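PDB 4Y9V: particle-associated lyase from Acinetobacter bacteriophage AP22, which probably cleaves the capsular polysaccharide of Acinetobacter baumannii by a lyase reaction, serving as the tailspike with which the phage degrades the host capsule. Local coordinates for residues N270-N284 with N295-D307. Residues are numbered along the deposited sequence; the frame is centred on the assembly and turned at random.
Sequences NAPANTLNYGIQISN and NNSTRHAVAIGGD. With 49S (2-acetamido-2-deoxy-beta-D-mannopyranuronic acid), chain B; 49T (2-acetamido-2-deoxy-alpha-D-fucopyranose), chain C; SO4 (sulfate ion), chain K.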
ATOM      1  N   ASN A 270     -13.973   1.035  28.291  1.00  5.18           N
ATOM      2  CA  ASN A 270     -13.091   1.241  29.419  1.00  5.62           C
ATOM      3  C   ASN A 270     -13.544   0.467  30.641  1.00  5.89           C
ATOM      4  O   ASN A 270     -13.156   0.803  31.765  1.00  7.63           O
ATOM      5  CB  ASN A 270     -12.968   2.743  29.761  1.00  6.75           C
ATOM      6  CG  ASN A 270     -12.429   3.552  28.609  1.00  8.21           C
ATOM      7  OD1 ASN A 270     -11.175   3.709  28.537  1.00 12.25           O
ATOM      8  ND2 ASN A 270     -13.234   3.996  27.765  1.00  9.11           N
ATOM      9  N   ALA A 271     -14.334  -0.580  30.436  1.00  5.57           N
ATOM     10  CA  ALA A 271     -14.924  -1.330  31.525  1.00  5.73           C
ATOM     11  C   ALA A 271     -13.921  -2.348  32.057  1.00  5.96           C
ATOM     12  O   ALA A 271     -12.959  -2.701  31.403  1.00  6.35           O
ATOM     13  CB  ALA A 271     -16.183  -2.025  31.020  1.00  6.29           C
ATOM     14  N   PRO A 272     -14.199  -2.890  33.262  1.00  6.78           N
ATOM     15  CA  PRO A 272     -13.420  -4.021  33.748  1.00  7.41           C
ATOM     16  C   PRO A 272     -13.431  -5.129  32.736  1.00  6.93           C
ATOM     17  O   PRO A 272     -14.424  -5.370  32.025  1.00  6.78           O
ATOM     18  CB  PRO A 272     -14.135  -4.403  35.046  1.00  8.98           C
ATOM     19  CG  PRO A 272     -14.758  -3.104  35.525  1.00  9.69           C
ATOM     20  CD  PRO A 272     -15.213  -2.447  34.237  1.00  8.23           C
ATOM     21  N   ALA A 273     -12.338  -5.879  32.671  1.00  8.26           N
ATOM     22  CA  ALA A 273     -12.226  -6.948  31.682  1.00  8.25           C
ATOM     23  C   ALA A 273     -13.316  -7.980  31.802  1.00  7.86           C
ATOM     24  O   ALA A 273     -13.657  -8.471  32.893  1.00  9.83           O
ATOM     25  CB  ALA A 273     -10.820  -7.554  31.827  1.00 12.64           C
ATOM     26  N   ASN A 274     -13.852  -8.358  30.650  1.00  7.19           N
ATOM     27  CA  ASN A 274     -14.844  -9.377  30.489  1.00  7.51           C
ATOM     28  C   ASN A 274     -14.510 -10.164  29.206  1.00  7.58           C
ATOM     29  O   ASN A 274     -13.375 -10.154  28.743  1.00  8.95           O
ATOM     30  CB  ASN A 274     -16.269  -8.788  30.586  1.00  7.42           C
ATOM     31  CG  ASN A 274     -16.570  -7.733  29.540  1.00  6.69           C
ATOM     32  OD1 ASN A 274     -16.397  -7.958  28.325  1.00  7.31           O
ATOM     33  ND2 ASN A 274     -17.036  -6.584  29.967  1.00  6.58           N
ATOM     34  N   THR A 275     -15.476 -10.850  28.591  0.78  7.25           N
ATOM     35  CA  THR A 275     -15.230 -11.632  27.409  0.78  7.81           C
ATOM     36  C   THR A 275     -15.094 -10.797  26.136  0.78  6.39           C
ATOM     37  O   THR A 275     -14.633 -11.327  25.099  0.78  8.34           O
ATOM     38  CB  THR A 275     -16.333 -12.725  27.231  0.78  8.73           C
ATOM     39  OG1 THR A 275     -17.651 -12.102  27.286  0.78  9.76           O
ATOM     40  CG2 THR A 275     -16.228 -13.797  28.284  0.78 12.99           C
ATOM     41  N   LEU A 276     -15.500  -9.539  26.161  1.00  5.81           N
ATOM     42  CA  LEU A 276     -15.415  -8.670  25.000  1.00  5.40           C
ATOM     43  C   LEU A 276     -14.451  -7.519  25.339  1.00  4.96           C
ATOM     44  O   LEU A 276     -13.247  -7.686  25.308  1.00  5.25           O
ATOM     45  CB  LEU A 276     -16.783  -8.234  24.471  1.00  5.55           C
ATOM     46  CG  LEU A 276     -17.603  -9.304  23.686  1.00  6.17           C
ATOM     47  CD1 LEU A 276     -18.171 -10.376  24.587  1.00  7.39           C
ATOM     48  CD2 LEU A 276     -18.703  -8.623  22.871  1.00  7.03           C
ATOM     49  N   ASN A 277     -15.030  -6.330  25.627  1.00  4.82           N
ATOM     50  CA  ASN A 277     -14.321  -5.068  25.825  1.00  4.68           C
ATOM     51  C   ASN A 277     -13.701  -4.576  24.513  1.00  4.77           C
ATOM     52  O   ASN A 277     -12.494  -4.556  24.329  1.00  5.72           O
ATOM     53  CB  ASN A 277     -13.200  -5.096  26.869  1.00  5.34           C
ATOM     54  CG  ASN A 277     -13.601  -5.616  28.223  1.00  5.46           C
ATOM     55  OD1 ASN A 277     -13.254  -6.747  28.550  1.00  7.31           O
ATOM     56  ND2 ASN A 277     -14.269  -4.798  29.018  1.00  6.07           N
ATOM     57  N   TYR A 278     -14.585  -4.178  23.588  1.00  4.78           N
ATOM     58  CA  TYR A 278     -14.173  -3.804  22.245  1.00  4.94           C
ATOM     59  C   TYR A 278     -14.520  -2.336  22.003  1.00  4.81           C
ATOM     60  O   TYR A 278     -15.598  -1.873  22.368  1.00  6.19           O
ATOM     61  CB  TYR A 278     -14.873  -4.672  21.207  1.00  5.01           C
ATOM     62  CG  TYR A 278     -14.668  -6.160  21.391  1.00  5.21           C
ATOM     63  CD1 TYR A 278     -13.536  -6.707  21.968  1.00  4.97           C
ATOM     64  CD2 TYR A 278     -15.627  -7.054  20.927  1.00  5.68           C
ATOM     65  CE1 TYR A 278     -13.365  -8.093  22.071  1.00  5.22           C
ATOM     66  CE2 TYR A 278     -15.439  -8.430  20.990  1.00  5.94           C
ATOM     67  CZ  TYR A 278     -14.305  -8.950  21.557  1.00  5.61           C
ATOM     68  OH  TYR A 278     -14.196 -10.315  21.595  1.00  6.39           O
ATOM     69  N   GLY A 279     -13.614  -1.584  21.375  1.00  4.82           N
ATOM     70  CA  GLY A 279     -13.979  -0.208  20.999  1.00  4.82           C
ATOM     71  C   GLY A 279     -15.048  -0.213  19.908  1.00  4.58           C
ATOM     72  O   GLY A 279     -16.169   0.251  20.113  1.00  5.48           O
ATOM     73  N   ILE A 280     -14.663  -0.759  18.765  1.00  4.72           N
ATOM     74  CA  ILE A 280     -15.563  -1.117  17.694  1.00  4.86           C
ATOM     75  C   ILE A 280     -15.530  -2.634  17.542  1.00  4.70           C
ATOM     76  O   ILE A 280     -14.452  -3.216  17.486  1.00  5.58           O
ATOM     77  CB  ILE A 280     -15.144  -0.478  16.339  1.00  5.47           C
ATOM     78  CG1 ILE A 280     -15.112   1.032  16.454  1.00  5.96           C
ATOM     79  CG2 ILE A 280     -16.100  -0.928  15.225  1.00  7.00           C
ATOM     80  CD1 ILE A 280     -14.551   1.748  15.259  1.00  7.76           C
ATOM     81  N   GLN A 281     -16.713  -3.250  17.459  1.00  4.84           N
ATOM     82  CA  GLN A 281     -16.817  -4.639  17.045  1.00  4.72           C
ATOM     83  C   GLN A 281     -17.419  -4.687  15.650  1.00  4.44           C
ATOM     84  O   GLN A 281     -18.540  -4.210  15.434  1.00  5.24           O
ATOM     85  CB  GLN A 281     -17.635  -5.495  18.015  1.00  5.48           C
ATOM     86  CG  GLN A 281     -17.518  -6.991  17.666  1.00  5.70           C
ATOM     87  CD  GLN A 281     -18.269  -7.900  18.616  1.00  5.77           C
ATOM     88  OE1 GLN A 281     -19.175  -7.453  19.303  1.00  7.05           O
ATOM     89  NE2 GLN A 281     -17.896  -9.181  18.633  1.00  6.64           N
ATOM     90  N   ILE A 282     -16.670  -5.269  14.731  0.70  4.72           N
ATOM     91  CA  ILE A 282     -17.177  -5.585  13.380  0.70  4.62           C
ATOM     92  C   ILE A 282     -17.608  -7.039  13.483  0.70  4.71           C
ATOM     93  O   ILE A 282     -16.774  -7.919  13.624  0.70  6.10           O
ATOM     94  CB  ILE A 282     -16.069  -5.308  12.342  0.70  5.02           C
ATOM     95  CG1 ILE A 282     -15.678  -3.840  12.332  0.70  6.02           C
ATOM     96  CG2 ILE A 282     -16.553  -5.778  10.974  0.70  7.33           C
ATOM     97  CD1 ILE A 282     -14.417  -3.535  11.544  0.70  6.04           C
ATOM     98  N   SER A 283     -18.931  -7.246  13.524  1.00  4.74           N
ATOM     99  CA  SER A 283     -19.553  -8.541  13.761  1.00  4.73           C
ATOM    100  C   SER A 283     -20.138  -9.078  12.471  1.00  4.53           C
ATOM    101  O   SER A 283     -21.145  -8.549  11.988  1.00  4.91           O
ATOM    102  CB  SER A 283     -20.641  -8.429  14.809  1.00  4.97           C
ATOM    103  OG  SER A 283     -20.092  -8.150  16.075  1.00  5.73           O
ATOM    104  N   ASN A 284     -19.533 -10.117  11.897  1.00  4.28           N
ATOM    105  CA  ASN A 284     -20.175 -10.829  10.786  1.00  4.45           C
ATOM    106  C   ASN A 284     -20.492  -9.903   9.605  1.00  4.45           C
ATOM    107  O   ASN A 284     -21.614  -9.887   9.104  1.00  5.03           O
ATOM    108  CB  ASN A 284     -21.429 -11.551  11.275  1.00  4.52           C
ATOM    109  CG  ASN A 284     -21.155 -12.334  12.536  1.00  4.81           C
ATOM    110  OD1 ASN A 284     -21.604 -11.956  13.632  1.00  5.33           O
ATOM    111  ND2 ASN A 284     -20.364 -13.386  12.411  1.00  5.33           N
ATOM    112  N   ASN A 295      -8.667   4.153  18.045  1.00  5.20           N
ATOM    113  CA  ASN A 295      -9.538   3.585  19.035  1.00  5.04           C
ATOM    114  C   ASN A 295      -8.687   2.968  20.146  1.00  4.79           C
ATOM    115  O   ASN A 295      -7.619   2.409  19.889  1.00  4.95           O
ATOM    116  CB  ASN A 295     -10.461   2.481  18.466  1.00  5.39           C
ATOM    117  CG  ASN A 295     -11.363   3.004  17.361  1.00  5.71           C
ATOM    118  OD1 ASN A 295     -10.962   2.890  16.192  1.00  6.12           O
ATOM    119  ND2 ASN A 295     -12.478   3.578  17.737  1.00  5.94           N
ATOM    120  N   ASN A 296      -9.224   3.091  21.369  1.00  4.83           N
ATOM    121  CA  ASN A 296      -8.619   2.577  22.590  1.00  4.92           C
ATOM    122  C   ASN A 296      -9.666   1.786  23.366  1.00  5.02           C
ATOM    123  O   ASN A 296     -10.852   2.149  23.406  1.00  6.45           O
ATOM    124  CB  ASN A 296      -8.112   3.727  23.452  1.00  5.97           C
ATOM    125  CG  ASN A 296      -6.960   4.437  22.805  1.00  6.25           C
ATOM    126  OD1 ASN A 296      -6.081   3.808  22.229  1.00  6.44           O
ATOM    127  ND2 ASN A 296      -6.901   5.738  22.946  1.00  9.25           N
ATOM    128  N   SER A 297      -9.230   0.702  23.999  1.00  4.48           N
ATOM    129  CA  SER A 297     -10.154  -0.154  24.728  1.00  4.78           C
ATOM    130  C   SER A 297      -9.450  -0.885  25.847  1.00  4.54           C
ATOM    131  O   SER A 297      -8.241  -1.127  25.802  1.00  4.83           O
ATOM    132  CB  SER A 297     -10.731  -1.167  23.723  1.00  5.50           C
ATOM    133  OG  SER A 297     -11.614  -2.059  24.374  1.00  7.10           O
ATOM    134  N   THR A 298     -10.230  -1.383  26.826  1.00  4.79           N
ATOM    135  CA  THR A 298      -9.686  -2.318  27.793  1.00  4.81           C
ATOM    136  C   THR A 298      -9.061  -3.533  27.099  1.00  4.69           C
ATOM    137  O   THR A 298      -8.004  -3.995  27.515  1.00  5.23           O
ATOM    138  CB  THR A 298     -10.776  -2.776  28.783  1.00  4.94           C
ATOM    139  OG1 THR A 298     -11.230  -1.595  29.454  1.00  5.33           O
ATOM    140  CG2 THR A 298     -10.268  -3.800  29.770  1.00  5.84           C
ATOM    141  N   ARG A 299      -9.768  -4.071  26.094  1.00  4.88           N
ATOM    142  CA  ARG A 299      -9.268  -5.178  25.282  1.00  4.84           C
ATOM    143  C   ARG A 299      -9.157  -4.674  23.831  1.00  4.87           C
ATOM    144  O   ARG A 299      -8.634  -3.597  23.608  1.00  5.57           O
ATOM    145  CB  ARG A 299     -10.037  -6.485  25.509  1.00  4.97           C
ATOM    146  CG  ARG A 299     -10.016  -6.918  26.964  1.00  5.33           C
ATOM    147  CD  ARG A 299     -10.611  -8.288  27.216  1.00  5.67           C
ATOM    148  NE  ARG A 299      -9.840  -9.331  26.563  1.00  6.00           N
ATOM    149  CZ  ARG A 299     -10.180 -10.038  25.516  1.00  5.94           C
ATOM    150  NH1 ARG A 299     -11.339  -9.894  24.903  1.00  6.42           N
ATOM    151  NH2 ARG A 299      -9.314 -10.946  25.031  1.00  7.42           N
ATOM    152  N   HIS A 300      -9.573  -5.460  22.848  1.00  4.85           N
ATOM    153  CA  HIS A 300      -9.316  -5.071  21.462  1.00  4.77           C
ATOM    154  C   HIS A 300      -9.966  -3.706  21.164  1.00  4.67           C
ATOM    155  O   HIS A 300     -11.123  -3.454  21.490  1.00  5.12           O
ATOM    156  CB  HIS A 300      -9.840  -6.105  20.487  1.00  5.42           C
ATOM    157  CG  HIS A 300      -9.356  -7.489  20.727  1.00  5.24           C
ATOM    158  ND1 HIS A 300      -8.045  -7.845  20.804  1.00  5.81           N
ATOM    159  CD2 HIS A 300     -10.046  -8.658  20.832  1.00  7.07           C
ATOM    160  CE1 HIS A 300      -7.907  -9.150  20.983  1.00  6.74           C
ATOM    161  NE2 HIS A 300      -9.109  -9.667  21.016  1.00  7.38           N
ATOM    162  N   ALA A 301      -9.198  -2.860  20.479  1.00  4.74           N
ATOM    163  CA  ALA A 301      -9.699  -1.563  20.041  1.00  4.72           C
ATOM    164  C   ALA A 301     -10.658  -1.694  18.859  1.00  4.72           C
ATOM    165  O   ALA A 301     -11.727  -1.114  18.869  1.00  5.20           O
ATOM    166  CB  ALA A 301      -8.534  -0.645  19.756  1.00  5.19           C
ATOM    167  N   VAL A 302     -10.217  -2.471  17.848  1.00  4.58           N
ATOM    168  CA  VAL A 302     -11.095  -2.964  16.786  1.00  4.94           C
ATOM    169  C   VAL A 302     -11.061  -4.478  16.913  1.00  4.70           C
ATOM    170  O   VAL A 302     -10.001  -5.098  16.779  1.00  5.24           O
ATOM    171  CB  VAL A 302     -10.691  -2.500  15.387  1.00  5.19           C
ATOM    172  CG1 VAL A 302     -11.529  -3.216  14.337  1.00  6.28           C
ATOM    173  CG2 VAL A 302     -10.837  -0.984  15.268  1.00  6.35           C
ATOM    174  N   ALA A 303     -12.237  -5.061  17.197  1.00  4.73           N
ATOM    175  CA  ALA A 303     -12.427  -6.501  17.217  1.00  4.62           C
ATOM    176  C   ALA A 303     -13.170  -6.873  15.951  1.00  4.66           C
ATOM    177  O   ALA A 303     -14.192  -6.269  15.641  1.00  6.90           O
ATOM    178  CB  ALA A 303     -13.247  -6.924  18.417  1.00  5.95           C
ATOM    179  N   ILE A 304     -12.649  -7.843  15.214  1.00  4.78           N
ATOM    180  CA  ILE A 304     -13.284  -8.323  13.990  1.00  4.79           C
ATOM    181  C   ILE A 304     -13.685  -9.766  14.284  1.00  4.67           C
ATOM    182  O   ILE A 304     -12.821 -10.609  14.576  1.00  5.21           O
ATOM    183  CB  ILE A 304     -12.414  -8.158  12.743  1.00  4.70           C
ATOM    184  CG1 ILE A 304     -11.859  -6.730  12.675  1.00  5.15           C
ATOM    185  CG2 ILE A 304     -13.224  -8.515  11.521  1.00  5.29           C
ATOM    186  CD1 ILE A 304     -10.943  -6.489  11.471  1.00  5.73           C
ATOM    187  N   GLY A 305     -14.973 -10.044  14.274  1.00  5.10           N
ATOM    188  CA  GLY A 305     -15.442 -11.359  14.671  1.00  5.48           C
ATOM    189  C   GLY A 305     -16.962 -11.418  14.555  1.00  5.05           C
ATOM    190  O   GLY A 305     -17.490 -11.394  13.461  1.00  5.83           O
ATOM    191  N   GLY A 306     -17.641 -11.490  15.703  1.00  6.04           N
ATOM    192  CA  GLY A 306     -19.089 -11.488  15.749  1.00  6.24           C
ATOM    193  C   GLY A 306     -19.662 -12.576  16.638  1.00  5.54           C
ATOM    194  O   GLY A 306     -19.049 -12.916  17.656  1.00  6.15           O
ATOM    195  N   ASP A 307     -20.845 -13.008  16.284  1.00  5.85           N
ATOM    196  CA  ASP A 307     -21.617 -13.913  17.153  1.00  5.77           C
ATOM    197  C   ASP A 307     -22.186 -15.053  16.318  1.00  5.60           C
ATOM    198  O   ASP A 307     -21.641 -15.427  15.298  1.00  6.49           O
ATOM    199  CB  ASP A 307     -22.551 -13.148  18.080  1.00  6.37           C
ATOM    200  CG  ASP A 307     -23.717 -12.493  17.378  1.00  6.50           C
ATOM    201  OD1 ASP A 307     -23.488 -11.474  16.699  1.00  8.11           O
ATOM    202  OD2 ASP A 307     -24.853 -12.996  17.463  1.00 10.06           O
TER
HETATM  203  C8  49S B   1     -16.075 -14.049  17.341  1.00  6.02           C
HETATM  204  C7  49S B   1     -16.210 -12.970  18.395  1.00  5.48           C
HETATM  205  O7  49S B   1     -16.057 -11.764  18.104  1.00  5.81           O
HETATM  206  N2  49S B   1     -16.502 -13.386  19.637  1.00  5.46           N
HETATM  207  C2  49S B   1     -16.601 -12.495  20.775  1.00  5.40           C
HETATM  208  C3  49S B   1     -18.050 -12.270  21.217  1.00  5.63           C
HETATM  209  O3  49S B   1     -18.827 -11.713  20.157  1.00  6.07           O
HETATM  210  C1  49S B   1     -15.824 -13.075  21.941  1.00  5.48           C
HETATM  211  O1  49S B   1     -14.497 -13.359  21.605  1.00  5.80           O
HETATM  212  O5  49S B   1     -16.399 -14.327  22.314  1.00  5.65           O
HETATM  213  C5  49S B   1     -17.719 -14.143  22.857  1.00  5.87           C
HETATM  214  C6  49S B   1     -18.220 -15.487  23.345  1.00  6.62           C
HETATM  215  O6A 49S B   1     -18.039 -16.496  22.619  1.00  7.19           O
HETATM  216  O6B 49S B   1     -18.813 -15.497  24.453  1.00  8.09           O
HETATM  217  C4  49S B   1     -18.649 -13.547  21.798  1.00  5.64           C
HETATM  218  O4  49S B   1     -19.853 -13.315  22.537  1.00  6.29           O
HETATM  219  C1  49T C   2     -21.050 -13.094  21.816  1.00  6.73           C
HETATM  220  C2  49T C   2     -22.158 -12.939  22.864  1.00  8.07           C
HETATM  221  N2  49T C   2     -21.716 -12.032  23.934  1.00  8.50           N
HETATM  222  C7  49T C   2     -22.217 -10.813  24.055  1.00  9.79           C
HETATM  223  O7  49T C   2     -22.994 -10.295  23.276  1.00 12.54           O
HETATM  224  C8  49T C   2     -21.717 -10.043  25.281  1.00 12.22           C
HETATM  225  O5  49T C   2     -21.337 -14.100  20.911  1.00  6.57           O
HETATM  226  C5  49T C   2     -21.594 -15.394  21.476  1.00  7.00           C
HETATM  227  C6  49T C   2     -21.759 -16.379  20.336  1.00  7.67           C
HETATM  228  C4  49T C   2     -22.808 -15.296  22.397  1.00  8.22           C
HETATM  229  O4  49T C   2     -23.936 -14.907  21.620  1.00  9.22           O
HETATM  230  C3  49T C   2     -22.519 -14.278  23.467  1.00  8.28           C
HETATM  231  O3  49T C   2     -23.715 -14.082  24.269  1.00 10.13           O
HETATM  232  S   SO4 K 809     -10.955 -12.527  22.141  0.80  6.01           S
HETATM  233  O1  SO4 K 809     -11.668 -13.621  21.503  1.00  8.21           O
HETATM  234  O2  SO4 K 809      -9.671 -12.309  21.451  1.00  9.44           O
HETATM  235  O3  SO4 K 809     -10.715 -12.937  23.535  1.00  9.85           O
HETATM  236  O4  SO4 K 809     -11.686 -11.237  22.148  1.00  7.53           O
HETATM  237  O   HOH W   1     -10.855   4.225  25.805  1.00 23.55           O
HETATM  238  O   HOH W   2     -21.443  -9.811  17.694  0.69  8.08           O
HETATM  239  O   HOH W   3     -19.321 -16.053  13.738  0.74  6.53           O
HETATM  240  O   HOH W   4     -19.173 -15.016  14.647  0.26 11.62           O
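The carbonyl O of Asn277 takes a hydrogen bond from Ser297 OG at 2.6 Å, the hydroxyl standing above the carbonyl plane, and a weak one from Arg299 N. Arg299 NH1 reaches Leu276 O (2.9 Å), in the carbonyl plane and on a lone pair. The arginine chain crosses Asn277 at about a right angle, CD 3.3 Å from Asn277 OD1, and a bend at chi3 (64°) then turns the guanidinium toward Leu276 O and a sulfate ion, probably from the crystallisation liquor. His300 NE2 and Tyr278 OH bind the same sulfate, the histidine almost straight at 2.7 Å from sulfate O2. The two rings lie side by side with little overlap. Ala303 CB sits over the centre of the tyrosine face, 3.4 Å from the centroid, in a CH-pi contact. Farther along the chain, strands 281-283 and 302-305 pair in parallel as successive rungs of the right-handed beta-helix of pectin lyase-like proteins; Ile280, Ile282, Val302 and Ile304 share a face. On the face of Gln281, whose OE1 is held by Arg253, NE2 donates to 49S O3; just past the strand Gly306 N donates to 49S O7 (2.9 Å). Asn284 OD1 accepts from Asp307 N at 3.0 Å, its ND2 bonds to Val313 O, and Asp307 forms a salt bridge with Arg255.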